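Local coordinates for protein TetR-family transcriptional regulator (Streptomyces coelicolor, PDB 2G7L) that probably represses or otherwise regulates transcription as a TetR-family dimer, binding DNA through an N-terminal helix-turn-helix domain and presumably answering to a small-molecule ligand, at residues 120-123 and 124-128; 61-64 and 65-69; 29-32 and 33-37; 212-215 and 216-220; 177-180 and 181-185. All coordinates share one frame; numbering follows the deposited sequence.

Interaction 1 of 5, residues 120-123 and 124-128; sequences SGEN and YLRLV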
loop_
_atom_site.group_PDB
_atom_site.type_symbol
_atom_site.label_atom_id
_atom_site.label_comp_id
_atom_site.label_asym_id
_atom_site.label_seq_id
_atom_site.Cartn_x
_atom_site.Cartn_y
_atom_site.Cartn_z
ATOM N N SER A 120 15.653 4.353 -4.867
ATOM C CA SER A 120 16.394 5.575 -4.726
ATOM C C SER A 120 17.441 5.696 -5.847
ATOM O O SER A 120 18.343 6.497 -5.749
ATOM C CB SER A 120 17.066 5.628 -3.357
ATOM O OG SER A 120 18.013 4.570 -3.208
ATOM N N GLY A 121 17.330 4.926 -6.916
ATOM C CA GLY A 121 18.379 5.000 -7.912
ATOM C C GLY A 121 18.012 5.964 -8.999
ATOM O O GLY A 121 17.004 6.680 -8.899
ATOM N N GLU A 122 18.800 5.966 -10.078
ATOM C CA GLU A 122 18.598 6.962 -11.135
ATOM C C GLU A 122 17.254 6.898 -11.852
ATOM O O GLU A 122 16.691 7.938 -12.219
ATOM C CB GLU A 122 19.739 6.971 -12.189
ATOM C CG GLU A 122 19.749 8.303 -13.008
ATOM C CD GLU A 122 19.410 9.567 -12.143
ATOM O OE1 GLU A 122 20.246 9.964 -11.286
ATOM O OE2 GLU A 122 18.313 10.173 -12.332
ATOM N N ASN A 123 16.776 5.686 -12.081
ATOM C CA ASN A 123 15.558 5.479 -12.821
ATOM C C ASN A 123 14.320 5.974 -12.032
ATOM O O ASN A 123 13.345 6.453 -12.633
ATOM C CB ASN A 123 15.419 4.013 -13.179
ATOM C CG ASN A 123 16.479 3.548 -14.226
ATOM O OD1 ASN A 123 16.781 4.278 -15.165
ATOM N ND2 ASN A 123 16.974 2.318 -14.088
ATOM N N TYR A 124 14.383 5.874 -10.701
ATOM C CA TYR A 124 13.269 6.242 -9.841
ATOM C C TYR A 124 13.285 7.743 -9.730
ATOM O O TYR A 124 12.238 8.378 -9.880
ATOM C CB TYR A 124 13.331 5.596 -8.435
ATOM C CG TYR A 124 12.039 5.810 -7.605
ATOM C CD1 TYR A 124 10.869 5.137 -7.929
ATOM C CD2 TYR A 124 12.008 6.663 -6.526
ATOM C CE1 TYR A 124 9.665 5.311 -7.175
ATOM C CE2 TYR A 124 10.812 6.847 -5.755
ATOM C CZ TYR A 124 9.647 6.161 -6.108
ATOM O OH TYR A 124 8.434 6.293 -5.383
ATOM N N LEU A 125 14.458 8.314 -9.471
ATOM C CA LEU A 125 14.614 9.769 -9.522
ATOM C C LEU A 125 14.156 10.380 -10.873
ATOM O O LEU A 125 13.627 11.487 -10.890
ATOM C CB LEU A 125 16.077 10.158 -9.205
ATOM C CG LEU A 125 16.322 10.576 -7.749
ATOM C CD1 LEU A 125 15.811 9.500 -6.782
ATOM C CD2 LEU A 125 17.815 10.813 -7.577
ATOM N N ARG A 126 14.349 9.658 -11.977
ATOM C CA ARG A 126 13.838 10.089 -13.270
ATOM C C ARG A 126 12.318 9.976 -13.427
ATOM O O ARG A 126 11.676 10.853 -14.035
ATOM C CB ARG A 126 14.520 9.349 -14.442
ATOM C CG ARG A 126 15.931 9.962 -14.805
ATOM C CD ARG A 126 16.545 9.240 -16.028
ATOM N NE ARG A 126 15.998 7.888 -16.198
ATOM C CZ ARG A 126 15.251 7.472 -17.229
ATOM N NH1 ARG A 126 14.951 8.319 -18.226
ATOM N NH2 ARG A 126 14.795 6.200 -17.254
ATOM N N LEU A 127 11.765 8.848 -12.966
ATOM C CA LEU A 127 10.314 8.726 -12.795
ATOM C C LEU A 127 9.771 9.843 -11.964
ATOM O O LEU A 127 8.853 10.491 -12.399
ATOM C CB LEU A 127 9.923 7.397 -12.160
ATOM C CG LEU A 127 8.410 7.180 -11.938
ATOM C CD1 LEU A 127 7.727 6.772 -13.249
ATOM C CD2 LEU A 127 8.318 6.017 -10.927
ATOM N N VAL A 128 10.304 10.092 -10.780
ATOM C CA VAL A 128 9.749 11.164 -9.975
ATOM C C VAL A 128 9.844 12.547 -10.616
ATOM O O VAL A 128 8.866 13.294 -10.578
ATOM C CB VAL A 128 9.974 11.114 -8.359
ATOM C CG1 VAL A 128 10.527 9.787 -7.794
ATOM C CG2 VAL A 128 10.402 12.454 -7.659
#

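Interaction 2 of 5, residues 61-64 and 65-69; sequences ANTA and ELHAA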
loop_
_atom_site.group_PDB
_atom_site.type_symbol
_atom_site.label_atom_id
_atom_site.label_comp_id
_atom_site.label_asym_id
_atom_site.label_seq_id
_atom_site.Cartn_x
_atom_site.Cartn_y
_atom_site.Cartn_z
ATOM N N ALA A 61 21.571 -2.262 2.492
ATOM C CA ALA A 61 21.506 -2.487 3.936
ATOM C C ALA A 61 20.564 -3.623 4.372
ATOM O O ALA A 61 20.648 -4.095 5.502
ATOM C CB ALA A 61 21.210 -1.150 4.684
ATOM N N ASN A 62 19.674 -4.072 3.485
ATOM C CA ASN A 62 18.733 -5.120 3.837
ATOM C C ASN A 62 17.988 -5.648 2.624
ATOM O O ASN A 62 18.145 -5.150 1.522
ATOM C CB ASN A 62 17.736 -4.623 4.931
ATOM C CG ASN A 62 17.038 -3.292 4.569
ATOM O OD1 ASN A 62 16.420 -3.174 3.521
ATOM N ND2 ASN A 62 17.133 -2.302 5.454
ATOM N N THR A 63 17.146 -6.638 2.841
ATOM C CA THR A 63 16.324 -7.224 1.788
ATOM C C THR A 63 15.537 -6.159 0.980
ATOM O O THR A 63 15.558 -6.159 -0.275
ATOM C CB THR A 63 15.337 -8.225 2.435
ATOM O OG1 THR A 63 16.008 -8.920 3.502
ATOM C CG2 THR A 63 14.721 -9.216 1.424
ATOM N N ALA A 64 14.844 -5.264 1.689
ATOM C CA ALA A 64 13.987 -4.252 1.045
ATOM C C ALA A 64 14.770 -3.228 0.219
ATOM O O ALA A 64 14.321 -2.892 -0.861
ATOM C CB ALA A 64 13.021 -3.568 2.073
ATOM N N GLU A 65 15.941 -2.790 0.705
ATOM C CA GLU A 65 16.880 -1.967 -0.062
ATOM C C GLU A 65 17.353 -2.690 -1.310
ATOM O O GLU A 65 17.513 -2.084 -2.378
ATOM C CB GLU A 65 18.070 -1.480 0.770
ATOM C CG GLU A 65 17.722 -0.379 1.854
ATOM C CD GLU A 65 17.115 0.934 1.287
ATOM O OE1 GLU A 65 17.292 1.212 0.071
ATOM O OE2 GLU A 65 16.465 1.703 2.060
ATOM N N LEU A 66 17.520 -4.000 -1.180
ATOM C CA LEU A 66 17.949 -4.865 -2.294
ATOM C C LEU A 66 16.789 -5.017 -3.300
ATOM O O LEU A 66 16.998 -4.911 -4.526
ATOM C CB LEU A 66 18.382 -6.254 -1.763
ATOM C CG LEU A 66 18.689 -7.365 -2.790
ATOM C CD1 LEU A 66 20.004 -6.977 -3.572
ATOM C CD2 LEU A 66 18.823 -8.781 -2.110
ATOM N N HIS A 67 15.568 -5.289 -2.794
ATOM C CA HIS A 67 14.403 -5.333 -3.726
ATOM C C HIS A 67 14.207 -3.980 -4.377
ATOM O O HIS A 67 13.932 -3.917 -5.560
ATOM C CB HIS A 67 13.110 -5.808 -3.065
ATOM C CG HIS A 67 13.138 -7.246 -2.645
ATOM N ND1 HIS A 67 12.131 -7.821 -1.900
ATOM C CD2 HIS A 67 14.063 -8.215 -2.839
ATOM C CE1 HIS A 67 12.431 -9.088 -1.661
ATOM N NE2 HIS A 67 13.604 -9.347 -2.210
ATOM N N ALA A 68 14.385 -2.906 -3.610
ATOM C CA ALA A 68 14.236 -1.533 -4.148
ATOM C C ALA A 68 15.225 -1.252 -5.331
ATOM O O ALA A 68 14.815 -0.708 -6.382
ATOM C CB ALA A 68 14.400 -0.512 -3.078
ATOM N N ALA A 69 16.505 -1.574 -5.139
ATOM C CA ALA A 69 17.547 -1.544 -6.209
ATOM C C ALA A 69 17.156 -2.381 -7.422
ATOM O O ALA A 69 17.298 -1.953 -8.546
ATOM C CB ALA A 69 18.866 -2.058 -5.626
#

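Interaction 3 of 5, residues 29-32 and 33-37; sequences VALM and RAEGL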
loop_
_atom_site.group_PDB
_atom_site.type_symbol
_atom_site.label_atom_id
_atom_site.label_comp_id
_atom_site.label_asym_id
_atom_site.label_seq_id
_atom_site.Cartn_x
_atom_site.Cartn_y
_atom_site.Cartn_z
ATOM N N VAL A 29 19.627 -8.877 -10.234
ATOM C CA VAL A 29 18.697 -8.851 -11.342
ATOM C C VAL A 29 18.758 -10.162 -12.095
ATOM O O VAL A 29 17.710 -10.755 -12.427
ATOM C CB VAL A 29 18.978 -7.677 -12.322
ATOM C CG1 VAL A 29 18.108 -7.819 -13.609
ATOM C CG2 VAL A 29 18.673 -6.296 -11.671
ATOM N N ALA A 30 19.987 -10.598 -12.420
ATOM C CA ALA A 30 20.213 -11.855 -13.126
ATOM C C ALA A 30 19.707 -13.025 -12.308
ATOM O O ALA A 30 19.051 -13.880 -12.847
ATOM C CB ALA A 30 21.769 -12.035 -13.471
ATOM N N LEU A 31 20.007 -13.053 -11.012
ATOM C CA LEU A 31 19.448 -14.090 -10.111
ATOM C C LEU A 31 17.893 -14.186 -10.124
ATOM O O LEU A 31 17.339 -15.303 -10.160
ATOM C CB LEU A 31 19.941 -13.866 -8.698
ATOM C CG LEU A 31 19.798 -15.013 -7.730
ATOM C CD1 LEU A 31 20.362 -16.309 -8.329
ATOM C CD2 LEU A 31 20.557 -14.582 -6.496
HETATM N N MSE A 32 17.201 -13.033 -10.165
HETATM C CA MSE A 32 15.740 -13.011 -10.224
HETATM C C MSE A 32 15.169 -13.628 -11.513
HETATM O O MSE A 32 14.262 -14.435 -11.461
HETATM C CB MSE A 32 15.213 -11.588 -10.069
HETATM C CG MSE A 32 13.762 -11.421 -10.613
HETATM SE SE MSE A 32 13.251 -9.597 -10.531
HETATM C CE MSE A 32 13.406 -9.393 -12.500
ATOM N N ARG A 33 15.664 -13.181 -12.655
ATOM C CA ARG A 33 15.298 -13.715 -13.962
ATOM C C ARG A 33 15.538 -15.237 -14.135
ATOM O O ARG A 33 14.802 -15.907 -14.853
ATOM C CB ARG A 33 16.134 -12.991 -15.016
ATOM C CG ARG A 33 16.122 -11.517 -14.871
ATOM C CD ARG A 33 15.309 -10.962 -15.953
ATOM N NE ARG A 33 15.472 -9.525 -16.116
ATOM C CZ ARG A 33 14.462 -8.655 -16.106
ATOM N NH1 ARG A 33 13.182 -9.081 -15.900
ATOM N NH2 ARG A 33 14.729 -7.353 -16.307
ATOM N N ALA A 34 16.582 -15.743 -13.489
ATOM C CA ALA A 34 16.996 -17.107 -13.622
ATOM C C ALA A 34 16.276 -17.992 -12.622
ATOM O O ALA A 34 15.993 -19.170 -12.881
ATOM C CB ALA A 34 18.542 -17.199 -13.413
ATOM N N GLU A 35 15.964 -17.438 -11.474
ATOM C CA GLU A 35 15.548 -18.283 -10.353
ATOM C C GLU A 35 14.283 -17.827 -9.598
ATOM O O GLU A 35 13.803 -18.552 -8.713
ATOM C CB GLU A 35 16.735 -18.487 -9.390
ATOM C CG GLU A 35 17.928 -19.277 -9.999
ATOM C CD GLU A 35 18.798 -19.883 -8.928
ATOM O OE1 GLU A 35 18.312 -20.805 -8.246
ATOM O OE2 GLU A 35 19.955 -19.433 -8.736
ATOM N N GLY A 36 13.768 -16.638 -9.936
ATOM C CA GLY A 36 12.546 -16.101 -9.322
ATOM C C GLY A 36 12.541 -14.726 -8.648
ATOM O O GLY A 36 11.841 -13.787 -9.120
ATOM N N LEU A 37 13.247 -14.621 -7.524
ATOM C CA LEU A 37 13.207 -13.434 -6.624
ATOM C C LEU A 37 13.097 -13.824 -5.157
ATOM O O LEU A 37 13.633 -13.141 -4.268
ATOM C CB LEU A 37 12.117 -12.429 -6.962
ATOM C CG LEU A 37 12.074 -11.159 -6.090
ATOM C CD1 LEU A 37 13.405 -10.344 -6.075
ATOM C CD2 LEU A 37 10.985 -10.288 -6.567
#

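Interaction 4 of 5, residues 212-215 and 216-220; sequences WSFD and VLVNG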
loop_
_atom_site.group_PDB
_atom_site.type_symbol
_atom_site.label_atom_id
_atom_site.label_comp_id
_atom_site.label_asym_id
_atom_site.label_seq_id
_atom_site.Cartn_x
_atom_site.Cartn_y
_atom_site.Cartn_z
ATOM N N TRP A 212 -10.176 4.943 -12.342
ATOM C CA TRP A 212 -10.887 5.790 -11.374
ATOM C C TRP A 212 -9.984 6.402 -10.298
ATOM O O TRP A 212 -10.074 7.579 -10.057
ATOM C CB TRP A 212 -12.058 4.992 -10.716
ATOM C CG TRP A 212 -12.949 5.865 -9.906
ATOM C CD1 TRP A 212 -13.793 6.826 -10.383
ATOM C CD2 TRP A 212 -13.067 5.902 -8.466
ATOM N NE1 TRP A 212 -14.424 7.453 -9.354
ATOM C CE2 TRP A 212 -14.024 6.907 -8.163
ATOM C CE3 TRP A 212 -12.459 5.183 -7.408
ATOM C CZ2 TRP A 212 -14.398 7.226 -6.855
ATOM C CZ3 TRP A 212 -12.789 5.525 -6.109
ATOM C CH2 TRP A 212 -13.790 6.518 -5.839
ATOM N N SER A 213 -9.113 5.659 -9.596
ATOM C CA SER A 213 -8.418 6.426 -8.535
ATOM C C SER A 213 -7.382 7.458 -9.035
ATOM O O SER A 213 -7.025 8.464 -8.341
ATOM C CB SER A 213 -7.812 5.509 -7.489
ATOM O OG SER A 213 -6.793 4.773 -8.051
ATOM N N PHE A 214 -6.870 7.234 -10.226
ATOM C CA PHE A 214 -6.040 8.273 -10.856
ATOM C C PHE A 214 -6.787 9.627 -10.922
ATOM O O PHE A 214 -6.331 10.680 -10.405
ATOM C CB PHE A 214 -5.585 7.821 -12.269
ATOM C CG PHE A 214 -4.886 8.926 -13.039
ATOM C CD1 PHE A 214 -3.529 9.164 -12.858
ATOM C CD2 PHE A 214 -5.598 9.786 -13.870
ATOM C CE1 PHE A 214 -2.897 10.249 -13.545
ATOM C CE2 PHE A 214 -4.962 10.865 -14.551
ATOM C CZ PHE A 214 -3.622 11.070 -14.391
ATOM N N ASP A 215 -7.967 9.591 -11.529
ATOM C CA ASP A 215 -8.876 10.801 -11.535
ATOM C C ASP A 215 -9.252 11.280 -10.159
ATOM O O ASP A 215 -9.156 12.455 -9.870
ATOM C CB ASP A 215 -10.132 10.471 -12.355
ATOM C CG ASP A 215 -9.823 10.365 -13.831
ATOM O OD1 ASP A 215 -9.026 11.224 -14.262
ATOM O OD2 ASP A 215 -10.368 9.469 -14.542
ATOM N N VAL A 216 -9.591 10.365 -9.260
ATOM C CA VAL A 216 -9.921 10.779 -7.896
ATOM C C VAL A 216 -8.764 11.534 -7.302
ATOM O O VAL A 216 -8.916 12.592 -6.646
ATOM C CB VAL A 216 -10.248 9.493 -6.985
ATOM C CG1 VAL A 216 -10.343 9.840 -5.564
ATOM C CG2 VAL A 216 -11.447 8.817 -7.475
ATOM N N LEU A 217 -7.565 10.962 -7.491
ATOM C CA LEU A 217 -6.400 11.550 -6.846
ATOM C C LEU A 217 -6.036 12.854 -7.507
ATOM O O LEU A 217 -5.754 13.852 -6.823
ATOM C CB LEU A 217 -5.217 10.543 -6.922
ATOM C CG LEU A 217 -5.326 9.497 -5.786
ATOM C CD1 LEU A 217 -4.471 8.353 -6.131
ATOM C CD2 LEU A 217 -4.804 10.161 -4.474
ATOM N N VAL A 218 -6.000 12.867 -8.830
ATOM C CA VAL A 218 -5.637 14.183 -9.537
ATOM C C VAL A 218 -6.605 15.330 -9.186
ATOM O O VAL A 218 -6.225 16.462 -8.711
ATOM C CB VAL A 218 -5.483 13.926 -11.078
ATOM C CG1 VAL A 218 -5.177 15.205 -11.790
ATOM C CG2 VAL A 218 -4.258 12.965 -11.284
ATOM N N ASN A 219 -7.889 14.996 -9.269
ATOM C CA ASN A 219 -8.952 15.945 -8.840
ATOM C C ASN A 219 -8.757 16.373 -7.422
ATOM O O ASN A 219 -8.750 17.559 -7.087
ATOM C CB ASN A 219 -10.292 15.287 -9.008
ATOM C CG ASN A 219 -10.672 15.222 -10.430
ATOM O OD1 ASN A 219 -10.058 15.926 -11.237
ATOM N ND2 ASN A 219 -11.651 14.364 -10.793
ATOM N N GLY A 220 -8.526 15.425 -6.528
ATOM C CA GLY A 220 -8.276 15.898 -5.147
ATOM C C GLY A 220 -6.993 16.637 -4.917
ATOM O O GLY A 220 -6.925 17.568 -4.128
#

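Interaction 5 of 5, residues 177-180 and 181-185; sequences SATV and RALRD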
loop_
_atom_site.group_PDB
_atom_site.type_symbol
_atom_site.label_atom_id
_atom_site.label_comp_id
_atom_site.label_asym_id
_atom_site.label_seq_id
_atom_site.Cartn_x
_atom_site.Cartn_y
_atom_site.Cartn_z
ATOM N N SER A 177 -12.024 -13.998 -3.098
ATOM C CA SER A 177 -11.398 -13.609 -1.801
ATOM C C SER A 177 -12.379 -13.703 -0.612
ATOM O O SER A 177 -13.600 -13.657 -0.818
ATOM C CB SER A 177 -10.763 -12.215 -1.858
ATOM O OG SER A 177 -11.674 -11.233 -1.399
ATOM N N ALA A 178 -11.845 -13.888 0.605
ATOM C CA ALA A 178 -12.666 -14.108 1.793
ATOM C C ALA A 178 -13.451 -12.852 2.111
ATOM O O ALA A 178 -14.613 -12.918 2.536
ATOM C CB ALA A 178 -11.807 -14.514 2.978
ATOM N N THR A 179 -12.813 -11.699 1.909
ATOM C CA THR A 179 -13.475 -10.420 2.112
ATOM C C THR A 179 -14.681 -10.269 1.178
ATOM O O THR A 179 -15.741 -9.848 1.617
ATOM C CB THR A 179 -12.497 -9.272 1.913
ATOM O OG1 THR A 179 -11.404 -9.475 2.811
ATOM C CG2 THR A 179 -13.189 -7.935 2.193
ATOM N N VAL A 180 -14.524 -10.662 -0.084
ATOM C CA VAL A 180 -15.564 -10.515 -1.095
ATOM C C VAL A 180 -16.738 -11.424 -0.776
ATOM O O VAL A 180 -17.907 -10.978 -0.864
ATOM C CB VAL A 180 -15.033 -10.706 -2.538
ATOM C CG1 VAL A 180 -16.202 -10.755 -3.585
ATOM C CG2 VAL A 180 -14.046 -9.570 -2.881
ATOM N N ARG A 181 -16.436 -12.658 -0.359
ATOM C CA ARG A 181 -17.482 -13.609 0.096
ATOM C C ARG A 181 -18.265 -13.064 1.312
ATOM O O ARG A 181 -19.513 -13.059 1.302
ATOM C CB ARG A 181 -16.892 -15.000 0.395
ATOM C CG ARG A 181 -16.368 -15.706 -0.875
ATOM C CD ARG A 181 -15.995 -17.204 -0.727
ATOM N NE ARG A 181 -14.814 -17.432 0.113
ATOM C CZ ARG A 181 -13.547 -17.317 -0.308
ATOM N NH1 ARG A 181 -13.279 -16.940 -1.572
ATOM N NH2 ARG A 181 -12.543 -17.559 0.553
ATOM N N ALA A 182 -17.538 -12.572 2.319
ATOM C CA ALA A 182 -18.137 -12.067 3.546
ATOM C C ALA A 182 -19.044 -10.853 3.295
ATOM O O ALA A 182 -20.053 -10.660 4.005
ATOM C CB ALA A 182 -17.062 -11.753 4.578
ATOM N N LEU A 183 -18.678 -10.042 2.299
ATOM C CA LEU A 183 -19.448 -8.868 1.903
ATOM C C LEU A 183 -20.727 -9.312 1.177
ATOM O O LEU A 183 -21.811 -8.826 1.521
ATOM C CB LEU A 183 -18.633 -7.904 1.032
ATOM C CG LEU A 183 -17.865 -6.654 1.542
ATOM C CD1 LEU A 183 -18.095 -6.168 3.031
ATOM C CD2 LEU A 183 -16.416 -6.580 1.139
ATOM N N ARG A 184 -20.608 -10.230 0.207
ATOM C CA ARG A 184 -21.797 -10.834 -0.426
ATOM C C ARG A 184 -22.807 -11.498 0.585
ATOM O O ARG A 184 -24.012 -11.530 0.317
ATOM C CB ARG A 184 -21.415 -11.808 -1.561
ATOM C CG ARG A 184 -20.323 -11.291 -2.478
ATOM C CD ARG A 184 -20.157 -12.078 -3.786
ATOM N NE ARG A 184 -20.722 -11.313 -4.902
ATOM C CZ ARG A 184 -20.065 -10.894 -5.990
ATOM N NH1 ARG A 184 -18.780 -11.190 -6.179
ATOM N NH2 ARG A 184 -20.715 -10.189 -6.917
ATOM N N ASP A 185 -22.308 -11.972 1.729
ATOM C CA ASP A 185 -23.076 -12.730 2.735
ATOM C C ASP A 185 -23.560 -11.902 3.912
ATOM O O ASP A 185 -24.415 -12.389 4.684
ATOM C CB ASP A 185 -22.233 -13.845 3.378
ATOM C CG ASP A 185 -21.934 -14.975 2.440
ATOM O OD1 ASP A 185 -22.787 -15.292 1.572
ATOM O OD2 ASP A 185 -20.840 -15.567 2.591
#

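Interaction 1 of 5, residues 120-123 and 124-128
Asn123 and Arg126 both set CG beside their own backbone N (chi1 -69° and -81°), which lays the two side chains alongside each other, pointing the same way up one flank of the first turn of helix 122-136. Gly121 is the N-cap of this helix. Its carbonyl O takes a straight bond from Leu125 N at 3.1 Å, and Tyr124 N adds a second, weak one. The next i to i+4 bond runs from Arg126 N to Glu122 O (2.9 Å).

At the polar ends of this pair, Arg126 bends at chi3 and brings NH2 to 3.5 Å from Asn123 OD1, a weak hydrogen bond that meets the guanidinium at its edge, with amide and guanidinium planes 77° apart. The firmer hold on this amide is at its other end, where ND2 donates to the backbone O of Asp72. The carboxylate of Asp72 accepts from Tyr124 N, so helix 63-74, which in TetR proteins links the DNA-binding and C-terminal domains, is tied to the opening turn of helix 122-136.

Tyr124 swings its ring away from the cap, and Val128 CG1 lies over one face toward the rim; Leu153 of helix 142-161 packs on the same side chain. Glu122 is modelled in two conformers, so its placement is tentative; in one of them OE2 lies 3.4 Å from the aliphatic Arg126 CG and is weakly bonded to His191 of the second subunit. The backbone beside it is firmer, with Leu127 N bonded to Asn123 O at 2.9 Å.

Interaction 2 of 5, residues 61-64 and 65-69
Ala61 leads into the helix with its backbone N 4.0 Å from Glu65 CB. Asn62 follows as the N-cap of helix 63-74, and its side chain turns back over the first turn: with CG set between the backbone N and the carbonyl carbon (chi1 52°), OD1 reaches Glu65 N at 2.9 Å in a nearly straight bond, the donor tilted 20° from the amide's carbonyl plane. The same OD1 touches Glu65 CG, so the aliphatic part of the glutamate lies across the amide while its carboxylate leads away. The backbone O of Asn62 is used as well, accepting from Leu66 N. With alanine in place of Asn62, OD1 is gone and Glu65 N would probably be left without its capping acceptor, the first turn freer to fray.

As in other TetR-family regulators, this helix probably joins the helix-turn-helix domain to the C-terminal, presumably ligand-binding, domain: Leu66 packs on Ala28 of helix 21-35, while Ala64 and His67 face helix 108-116. At Thr63 the backbone O accepts from His67 N at 2.7 Å and also lies over one face of the imidazole, toward its rim. The Thr63 and His67 side chains lie side by side, pointing the same way, and Thr63 CG2 comes over the face of the ring, 4.1 Å from the centroid, in a CH-pi contact. The rotation of that ring is further fixed by ND1, hydrogen-bonded to Ser113 OG. Ala64, last of the four, gives its carbonyl O to Ala68 N at 2.7 Å and has Ala68 CB packed against that oxygen.

Interaction 3 of 5, residues 29-32 and 33-37
Met32 O, at the C-terminal end of helix 21-35, is gripped by two backbone donors: Gly36 N at 2.7 Å and, weakly, Glu35 N, which also makes a weak bond to Leu31 O. Here the first helix of the TetR DNA-binding domain unwinds. Gly36 leaves it with positive phi (125°), a conformation in which a CB would jam against the preceding carbonyl O. Beyond it the chain turns so that Leu37 CB packs on Met32 CG at 4.1 Å.

Met32 is present as selenomethionine. Its CG stands anti to the backbone N, and a bend at chi3 carries the methyl CE over one face of the Arg33 guanidinium, 3.4 Å from NH1. Arg33 is itself bent at chi2 and runs alongside Val29, whose CG1 lies 4.0 Å from Arg33 NE; the arginine is exposed, and a crystal neighbour that touches it may help set its course. Along the backbone, Arg33 N is bonded almost straight to Val29 O.

On another flank Leu31 and Glu35 cross at a slant. The carboxylate of Glu35 pairs with Arg44 of helix 42-48 in a salt bridge, and Leu31 packs on that same helix at Arg44 and Leu45, which ties the two helices by charge and by apolar contact together. Met32 faces Val70 and Leu74 of helix 63-74. Where the two side chains cross, Glu35 OE2 comes to 3.2 Å from Leu31 CD1.

Interaction 4 of 5, residues 212-215 and 216-220
Val216 CB sits 3.6 Å from both Trp212 O and Ser213 O, and from it the branch CG2, which lies beside the backbone N, rises over the Trp212 indole. This methyl touches Trp212 O at 3.2 Å and stands 3.3 Å from the centroid of the six-membered ring, 12° off its normal, a tight CH-pi contact centred on the face; Trp212 CE2 is equally near.

Two residues on, Val218 repeats the theme: its CG2 lies over a face of the Phe214 ring, 3.8 Å from the centroid and offset toward the rim. Beneath both pairs run i to i+4 backbone bonds, Val216 N to Trp212 O at 2.9 Å and Val218 N to Phe214 O at 2.7 Å.

Helix 206-223 is the last helix of the TetR-type C-terminal domain, presumably the ligand-binding one, and lies against the second subunit: Val216 packs on Ile221 of the second subunit, and Trp212 NE1 donates to Thr224 O of the second subunit. A serine in place of Trp212 would probably strip the Val216 methyl of its aromatic cover and leave that Thr224 carbonyl without its indole donor. Phe214 instead faces helix 89-106, whose Arg90 and Arg94 form salt bridges with the two carboxylate oxygens of Asp215.

Interaction 5 of 5, residues 177-180 and 181-185
The Arg181 guanidinium lies with one face over the start of helix 178-185: Ser177 O is 3.4 Å above its plane, toward the rim, and Ala178 CA is on the same face. Folding back at chi3 (-68°) brings the group there, so that NH2 also comes within 4.0 Å of Ala178 CB. Ser177 O accepts from the backbone N of Arg181 at 3.0 Å; NH1 is close to the same oxygen but poorly angled for a bond.

The Arg184 side chain runs beside that of Val180, both pointing the same way, and its NH1 comes 3.7 Å from Val180 CG1.

Ser177 holds the first turn from its side chain too: OG accepts from Val180 N at 3.2 Å, an ST motif. The regular helical bonds continue through Ala182 N to Ala178 O, Leu183 N to Thr179 O and Arg184 N to Val180 O. Thr179 and Leu183 stand side by side, with Thr179 CG2 touching Leu183 CD2 at 3.7 Å, while the hydroxyl OG1 of Thr179 is hydrogen-bonded to Pro119 O of the second subunit.

This short helix of the TetR-type C-terminal domain thus reaches across the dimer: Ala182 and Leu183 pack on Leu125 of the second subunit's helix 122-136, and Val180, Leu183 and Arg184 meet Val202 of their own chain's loop.

In the fold
Interactions 2 and 3 belong to the DNA-binding domain and touch directly, His67 CD2 lying 3.9 Å from Leu37 CD1, with centres 15 Å apart. Interaction 1 opens a helix of the C-terminal domain; its centre is also about 15 Å from that of interaction 2, their nearest atoms about 5 Å apart. Interactions 1, 4 and 5 touch the second subunit widely, and interaction 2 does so at Glu65, on Ala178 of that chain. Within one chain interactions 1 and 5 are about 39 Å apart between centres, yet across the dimer residues 177-185 of one subunit pack on Ser120 and Leu125 of the other. Interaction 4 lies about 27 Å from interaction 5, centre to centre.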